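Local coordinates for short-chain dehydrogenase/reductase SDR (Vibrio parahaemolyticus, PDB 3GUY), which is an oxidoreductase of the short-chain dehydrogenase/reductase family, whose members transfer hydride between NAD(P)(H) and a substrate on a Rossmann-type fold, at the interface of chains A and B. Numbering follows the deposited sequence. Chains: chain A/B, Short-chain dehydrogenase/reductase SDR.

Contact 1: the interface of chains A and B. Residues chain A 115-116, 119, 160; chain B 87-89.
B:Leu87 is extended and hands over to the 3-10 helix 88-90, whose first N-H, on B:Leu88, points at A:Glu160, the last residue of helix 141-160. In this short-chain dehydrogenase/reductase both chain A helices, 93-118 and 141-160, are the pair through which the family usually dimerises. A:Glu160 is extended beyond CG, and its carboxylate oxygen OE1 takes the hydrogen bond from B:Leu88 N at 3.1 Å, nearly straight (170° at H). The donor arrives on the syn side, slightly out of the carboxylate plane. The N-H starting a 3-10 helix would be expected to favour a negatively charged carboxylate. Alongside, B:Leu87 runs antiparallel to the acid, its methyl CD2 packing 3.7 Å from A:Glu160 CD. B:Gln89 fills the other half of the patch. Its CG stands between the backbone N and the carbonyl carbon (chi1 72°), and a bend at chi2 turns one face of the amide to A:Val115 and the A:Lys119 stem. There OE1 lies 3.4 Å from the methyl A:Val115 CG1, the two side chains meeting at about a right angle. The same amide oxygen holds a water at 2.8 Å from B:Gln89 OE1, and that water sits 2.5 Å from A:Glu160 OE1. A:Glu160 OE1 thus has two polar neighbours, the B:Leu88 N-H and the water. The amide nitrogen NE2 faces the aliphatic stem of A:Lys119, 3.8 Å from CE, and the base of B:Gln89 packs by CB against A:Lys116 CA at 3.7 Å.

Contact 2: the interface of chains A and B. Residues chain A 104-105, 108, 112, 153; chain B 88, 96, 100, 142, 145.
A:Ile108 sits at the apolar centre, its methyl CD1 lodged between two isoleucines of helix 93-118 of the other chain. CD1 is 3.9 Å from B:Ile96 CG2 and also 3.9 Å from B:Ile100 CD1. With B:Ile100 the approach is tip to tip, whereas A:Ile108 and B:Ile96 slide past each other in opposite directions and share further contact through A:Ile108 CG2. Each isoleucine turns CG1 anti to its carbonyl carbon (chi1 -70° in A:Ile108), with the chain extended to CD1, which is what carries the tips across. A:Leu104 and A:Ser105 lie at looser range beside B:Ile100. Such helix-against-helix packing is typical of dimers of short-chain dehydrogenases. On the flank formed by helices 141-160, B:Ala145 turns its methyl to A:Leu153, CB to CB at 4.1 Å; this small alanine is one of the middle residues of the family's catalytic YxxxK motif. Beside it A:Leu153 CD1 runs alongside the methyl CG2 of B:Thr142, both side chains pointing the same way. Towards the rim, B:Leu88 leans on the backbone of A:Arg112, its CD2 3.7 Å from A:Arg112 CA, and the arginine stem crosses it obliquely. A:Arg112 has CG anti to its backbone N (chi1 -180°) and stays extended as far as NE, which brings CG and CD up to the outer end of the B:Leu88 carbonyl, CD 3.4 Å from B:Leu88 O. No hydrogen bond forms here: A:Arg112 NE remains 3.4 Å from B:Leu88 O.

Contact 3: the interface of chains A and B. Residues chain A 152-153, 156-157, 160; chain B 88, 140-142.
B:Ser141 and A:Ser156 meet carbon to carbon, with torsions that turn both hydroxyls aside. In B:Ser141 OG stands between the backbone N and the carbonyl carbon (chi1 65°); in A:Ser156 it lies anti to the carbonyl carbon (chi1 -61°). That leaves A:Ser156 CB to press on B:Ser141 CA at 3.5 Å. The A:Ser156 hydroxyl turns inward along its own helix and donates from OG to A:Gly152 O, 2.9 Å away and tilted from the carbonyl plane, which fixes its rotation. B:Ser141 opens helix 141-160, and both its backbone N and its hydroxyl reach one water, at 2.9 Å from N and 2.5 Å from OG. The same water lies 2.5 Å from A:Glu160 OE2, the carboxylate oxygen opposite the one that binds B:Leu88. The acid of one chain thus meets the amino end of the other chain's helix through water, a setting that would favour its negative charge. A:Val157 aims CG2, anti to its carbonyl carbon, at two groups: B:Leu88 CD2 at 3.7 Å and B:Ser141 CB at 3.8 Å. A:Leu153 CD1 packs next to the valine methyl, near both the hydroxyl and the carbonyl oxygen of B:Ser141. In this short-chain dehydrogenase/reductase the helix that starts at B:Ser141 carries the catalytic YxxxK motif at its amino end, so the contact probably steadies an active-site helix while joining the two subunits.

Contact 1: the interface of chains A and B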
loop_
_atom_site.group_PDB
_atom_site.type_symbol
_atom_site.label_atom_id
_atom_site.label_comp_id
_atom_site.label_asym_id
_atom_site.label_seq_id
_atom_site.Cartn_x
_atom_site.Cartn_y
_atom_site.Cartn_z
ATOM N N VAL A 115 0.000 -9.749 24.015
ATOM C CA VAL A 115 0.567 -10.919 23.368
ATOM C C VAL A 115 1.323 -11.770 24.402
ATOM O O VAL A 115 1.221 -12.994 24.405
ATOM C CB VAL A 115 1.448 -10.560 22.143
ATOM C CG1 VAL A 115 2.299 -11.752 21.662
ATOM C CG2 VAL A 115 0.583 -10.056 20.973
ATOM N N LYS A 116 2.057 -11.105 25.280
ATOM C CA LYS A 116 2.818 -11.781 26.330
ATOM C C LYS A 116 1.918 -12.707 27.156
ATOM O O LYS A 116 2.233 -13.858 27.337
ATOM C CB LYS A 116 3.416 -10.715 27.217
ATOM C CG LYS A 116 4.623 -11.067 27.934
ATOM C CD LYS A 116 5.223 -9.833 28.557
ATOM C CE LYS A 116 6.160 -10.216 29.657
ATOM N NZ LYS A 116 6.539 -9.025 30.464
ATOM N N LYS A 119 -1.744 -14.373 24.047
ATOM C CA LYS A 119 -1.677 -14.799 22.628
ATOM C C LYS A 119 -2.280 -16.192 22.380
ATOM O O LYS A 119 -2.770 -16.487 21.266
ATOM C CB LYS A 119 -0.230 -14.755 22.116
ATOM C CG LYS A 119 0.726 -15.748 22.767
ATOM C CD LYS A 119 2.157 -15.542 22.287
ATOM C CE LYS A 119 3.042 -16.752 22.656
ATOM N NZ LYS A 119 3.013 -17.002 24.105
ATOM N N GLU A 160 3.078 -12.766 13.395
ATOM C CA GLU A 160 3.532 -13.547 14.591
ATOM C C GLU A 160 2.442 -14.342 15.239
ATOM O O GLU A 160 2.729 -15.303 15.931
ATOM C CB GLU A 160 4.171 -12.668 15.682
ATOM C CG GLU A 160 5.385 -11.838 15.163
ATOM C CD GLU A 160 6.048 -10.927 16.190
ATOM O OE1 GLU A 160 5.620 -10.882 17.359
ATOM O OE2 GLU A 160 7.020 -10.244 15.813
ATOM N N LEU B 87 10.408 -11.542 18.630
ATOM C CA LEU B 87 8.995 -11.582 18.848
ATOM C C LEU B 87 8.635 -10.468 19.836
ATOM O O LEU B 87 9.379 -10.189 20.785
ATOM C CB LEU B 87 8.558 -12.952 19.373
ATOM C CG LEU B 87 8.689 -14.141 18.417
ATOM C CD1 LEU B 87 8.519 -15.443 19.187
ATOM C CD2 LEU B 87 7.660 -14.048 17.274
ATOM N N LEU B 88 7.470 -9.847 19.653
ATOM C CA LEU B 88 7.192 -8.625 20.414
ATOM C C LEU B 88 7.233 -8.884 21.926
ATOM O O LEU B 88 7.754 -8.061 22.690
ATOM C CB LEU B 88 5.833 -8.026 20.020
ATOM C CG LEU B 88 5.421 -6.736 20.745
ATOM C CD1 LEU B 88 6.323 -5.504 20.633
ATOM C CD2 LEU B 88 4.024 -6.347 20.261
ATOM N N GLN B 89 6.671 -10.004 22.358
ATOM C CA GLN B 89 6.673 -10.339 23.811
ATOM C C GLN B 89 8.103 -10.605 24.398
ATOM O O GLN B 89 8.272 -10.666 25.611
ATOM C CB GLN B 89 5.723 -11.515 24.111
ATOM C CG GLN B 89 6.207 -12.932 23.619
ATOM C CD GLN B 89 5.897 -13.201 22.140
ATOM O OE1 GLN B 89 5.634 -12.280 21.364
ATOM N NE2 GLN B 89 5.904 -14.461 21.762
HETATM O O HOH W 1 4.204 -12.337 18.900
#

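Contact 2: the interface of chains A and B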
loop_
_atom_site.group_PDB
_atom_site.type_symbol
_atom_site.label_atom_id
_atom_site.label_comp_id
_atom_site.label_asym_id
_atom_site.label_seq_id
_atom_site.Cartn_x
_atom_site.Cartn_y
_atom_site.Cartn_z
ATOM N N LEU A 104 2.064 5.966 19.877
ATOM C CA LEU A 104 2.903 4.840 19.524
ATOM C C LEU A 104 3.322 4.034 20.775
ATOM O O LEU A 104 3.199 2.793 20.784
ATOM C CB LEU A 104 4.129 5.313 18.779
ATOM C CG LEU A 104 5.017 4.151 18.293
ATOM C CD1 LEU A 104 4.233 3.011 17.654
ATOM C CD2 LEU A 104 6.108 4.713 17.351
ATOM N N SER A 105 3.841 4.709 21.784
ATOM C CA SER A 105 4.317 3.988 22.969
ATOM C C SER A 105 3.183 3.238 23.632
ATOM O O SER A 105 3.347 2.075 24.015
ATOM C CB SER A 105 4.986 4.902 23.986
ATOM O OG SER A 105 6.069 5.590 23.388
ATOM N N ILE A 108 2.280 0.166 21.565
ATOM C CA ILE A 108 3.322 -0.845 21.732
ATOM C C ILE A 108 3.163 -1.557 23.102
ATOM O O ILE A 108 3.131 -2.788 23.171
ATOM C CB ILE A 108 4.729 -0.271 21.612
ATOM C CG1 ILE A 108 5.020 0.150 20.160
ATOM C CG2 ILE A 108 5.775 -1.365 22.048
ATOM C CD1 ILE A 108 6.286 1.011 20.027
ATOM N N ARG A 112 2.105 -5.341 23.329
ATOM C CA ARG A 112 3.102 -6.240 23.891
ATOM C C ARG A 112 2.623 -7.049 25.141
ATOM O O ARG A 112 2.884 -8.278 25.263
ATOM C CB ARG A 112 4.352 -5.475 24.240
ATOM C CG ARG A 112 5.400 -6.355 24.811
ATOM C CD ARG A 112 6.747 -5.635 24.911
ATOM N NE ARG A 112 7.655 -6.472 25.690
ATOM C CZ ARG A 112 7.679 -6.498 27.026
ATOM N NH1 ARG A 112 6.900 -5.693 27.755
ATOM N NH2 ARG A 112 8.499 -7.308 27.641
ATOM N N LEU A 153 3.300 -1.888 13.164
ATOM C CA LEU A 153 3.288 -2.745 14.327
ATOM C C LEU A 153 2.243 -3.862 14.272
ATOM O O LEU A 153 2.583 -5.048 14.449
ATOM C CB LEU A 153 3.114 -1.909 15.569
ATOM C CG LEU A 153 2.971 -2.617 16.918
ATOM C CD1 LEU A 153 4.410 -2.997 17.404
ATOM C CD2 LEU A 153 2.191 -1.754 18.048
ATOM N N LEU B 88 7.470 -9.847 19.653
ATOM C CA LEU B 88 7.192 -8.625 20.414
ATOM C C LEU B 88 7.233 -8.884 21.926
ATOM O O LEU B 88 7.754 -8.061 22.690
ATOM C CB LEU B 88 5.833 -8.026 20.020
ATOM C CG LEU B 88 5.421 -6.736 20.745
ATOM C CD1 LEU B 88 6.323 -5.504 20.633
ATOM C CD2 LEU B 88 4.024 -6.347 20.261
ATOM N N ILE B 96 13.172 -1.000 22.959
ATOM C CA ILE B 96 12.114 -0.421 22.090
ATOM C C ILE B 96 12.186 1.137 22.128
ATOM O O ILE B 96 12.147 1.790 21.104
ATOM C CB ILE B 96 10.658 -0.938 22.452
ATOM C CG1 ILE B 96 10.584 -2.447 22.288
ATOM C CG2 ILE B 96 9.587 -0.297 21.517
ATOM C CD1 ILE B 96 9.326 -3.127 22.868
ATOM N N ILE B 100 12.908 3.761 19.032
ATOM C CA ILE B 100 12.089 4.915 18.689
ATOM C C ILE B 100 12.965 6.147 18.649
ATOM O O ILE B 100 12.936 6.874 17.659
ATOM C CB ILE B 100 10.911 5.114 19.673
ATOM C CG1 ILE B 100 9.939 3.897 19.616
ATOM C CG2 ILE B 100 10.228 6.487 19.387
ATOM C CD1 ILE B 100 8.868 3.815 20.754
ATOM N N THR B 142 8.493 -3.732 15.985
ATOM C CA THR B 142 8.852 -2.383 16.393
ATOM C C THR B 142 9.756 -1.698 15.404
ATOM O O THR B 142 9.703 -0.470 15.257
ATOM C CB THR B 142 9.422 -2.355 17.810
ATOM O OG1 THR B 142 10.544 -3.255 17.927
ATOM C CG2 THR B 142 8.350 -2.745 18.812
ATOM N N ALA B 145 7.423 -0.699 12.853
ATOM C CA ALA B 145 6.730 0.476 13.388
ATOM C C ALA B 145 7.486 1.773 13.137
ATOM O O ALA B 145 6.897 2.714 12.622
ATOM C CB ALA B 145 6.435 0.297 14.855
#

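Contact 3: the interface of chains A and B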
loop_
_atom_site.group_PDB
_atom_site.type_symbol
_atom_site.label_atom_id
_atom_site.label_comp_id
_atom_site.label_asym_id
_atom_site.label_seq_id
_atom_site.Cartn_x
_atom_site.Cartn_y
_atom_site.Cartn_z
ATOM N N GLY A 152 2.030 -0.543 11.044
ATOM C CA GLY A 152 3.216 -1.404 10.811
ATOM C C GLY A 152 3.407 -2.399 11.940
ATOM O O GLY A 152 3.636 -3.622 11.698
ATOM N N LEU A 153 3.300 -1.888 13.164
ATOM C CA LEU A 153 3.288 -2.745 14.327
ATOM C C LEU A 153 2.243 -3.862 14.272
ATOM O O LEU A 153 2.583 -5.048 14.449
ATOM C CB LEU A 153 3.114 -1.909 15.569
ATOM C CG LEU A 153 2.971 -2.617 16.918
ATOM C CD1 LEU A 153 4.410 -2.997 17.404
ATOM C CD2 LEU A 153 2.191 -1.754 18.048
ATOM N N SER A 156 2.662 -6.512 11.526
ATOM C CA SER A 156 3.771 -7.417 11.863
ATOM C C SER A 156 3.373 -8.435 12.940
ATOM O O SER A 156 3.669 -9.592 12.809
ATOM C CB SER A 156 4.997 -6.637 12.310
ATOM O OG SER A 156 5.434 -5.797 11.244
ATOM N N VAL A 157 2.709 -7.982 14.002
ATOM C CA VAL A 157 2.234 -8.871 15.049
ATOM C C VAL A 157 1.192 -9.886 14.526
ATOM O O VAL A 157 1.202 -11.050 14.961
ATOM C CB VAL A 157 1.717 -8.097 16.293
ATOM C CG1 VAL A 157 1.240 -9.076 17.385
ATOM C CG2 VAL A 157 2.787 -7.182 16.822
ATOM N N GLU A 160 3.078 -12.766 13.395
ATOM C CA GLU A 160 3.532 -13.547 14.591
ATOM C C GLU A 160 2.442 -14.342 15.239
ATOM O O GLU A 160 2.729 -15.303 15.931
ATOM C CB GLU A 160 4.171 -12.668 15.682
ATOM C CG GLU A 160 5.385 -11.838 15.163
ATOM C CD GLU A 160 6.048 -10.927 16.190
ATOM O OE1 GLU A 160 5.620 -10.882 17.359
ATOM O OE2 GLU A 160 7.020 -10.244 15.813
ATOM N N LEU B 88 7.470 -9.847 19.653
ATOM C CA LEU B 88 7.192 -8.625 20.414
ATOM C C LEU B 88 7.233 -8.884 21.926
ATOM O O LEU B 88 7.754 -8.061 22.690
ATOM C CB LEU B 88 5.833 -8.026 20.020
ATOM C CG LEU B 88 5.421 -6.736 20.745
ATOM C CD1 LEU B 88 6.323 -5.504 20.633
ATOM C CD2 LEU B 88 4.024 -6.347 20.261
ATOM N N GLU B 140 10.028 -8.364 13.629
ATOM C CA GLU B 140 10.514 -7.015 13.424
ATOM C C GLU B 140 9.397 -5.989 13.670
ATOM O O GLU B 140 9.409 -4.944 13.072
ATOM C CB GLU B 140 11.054 -6.833 12.008
ATOM C CG GLU B 140 11.959 -7.969 11.500
ATOM C CD GLU B 140 12.693 -7.643 10.197
ATOM O OE1 GLU B 140 12.747 -6.464 9.733
ATOM O OE2 GLU B 140 13.235 -8.591 9.639
ATOM N N SER B 141 8.449 -6.297 14.543
ATOM C CA SER B 141 7.273 -5.432 14.715
ATOM C C SER B 141 7.571 -3.978 15.057
ATOM O O SER B 141 7.003 -3.090 14.435
ATOM C CB SER B 141 6.277 -6.037 15.679
ATOM O OG SER B 141 6.739 -6.145 16.980
ATOM N N THR B 142 8.493 -3.732 15.985
ATOM C CA THR B 142 8.852 -2.383 16.393
ATOM C C THR B 142 9.756 -1.698 15.404
ATOM O O THR B 142 9.703 -0.470 15.257
ATOM C CB THR B 142 9.422 -2.355 17.810
ATOM O OG1 THR B 142 10.544 -3.255 17.927
ATOM C CG2 THR B 142 8.350 -2.745 18.812
HETATM O O HOH W 2 8.206 -8.210 16.719
#

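The C-alpha centres of contacts 1 and 2 lie about 11 Å apart, those of contacts 1 and 3 about 9 Å, and those of contacts 2 and 3 about 7 Å; shared residues make them neighbouring parts of one interface. B:Leu88 takes part in all three; A:Glu160 joins contact 1 to contact 3, and A:Leu153 with B:Thr142 joins contact 2 to contact 3. Helices 93-118 and 141-160 dominate contacts 2 and 3; contact 1 also draws on the 3-10 helix 88-90. Two-fold symmetry repeats the set with chains exchanged, consistent with a four-helix pairing as in other family members, within a deposited assembly of four copies.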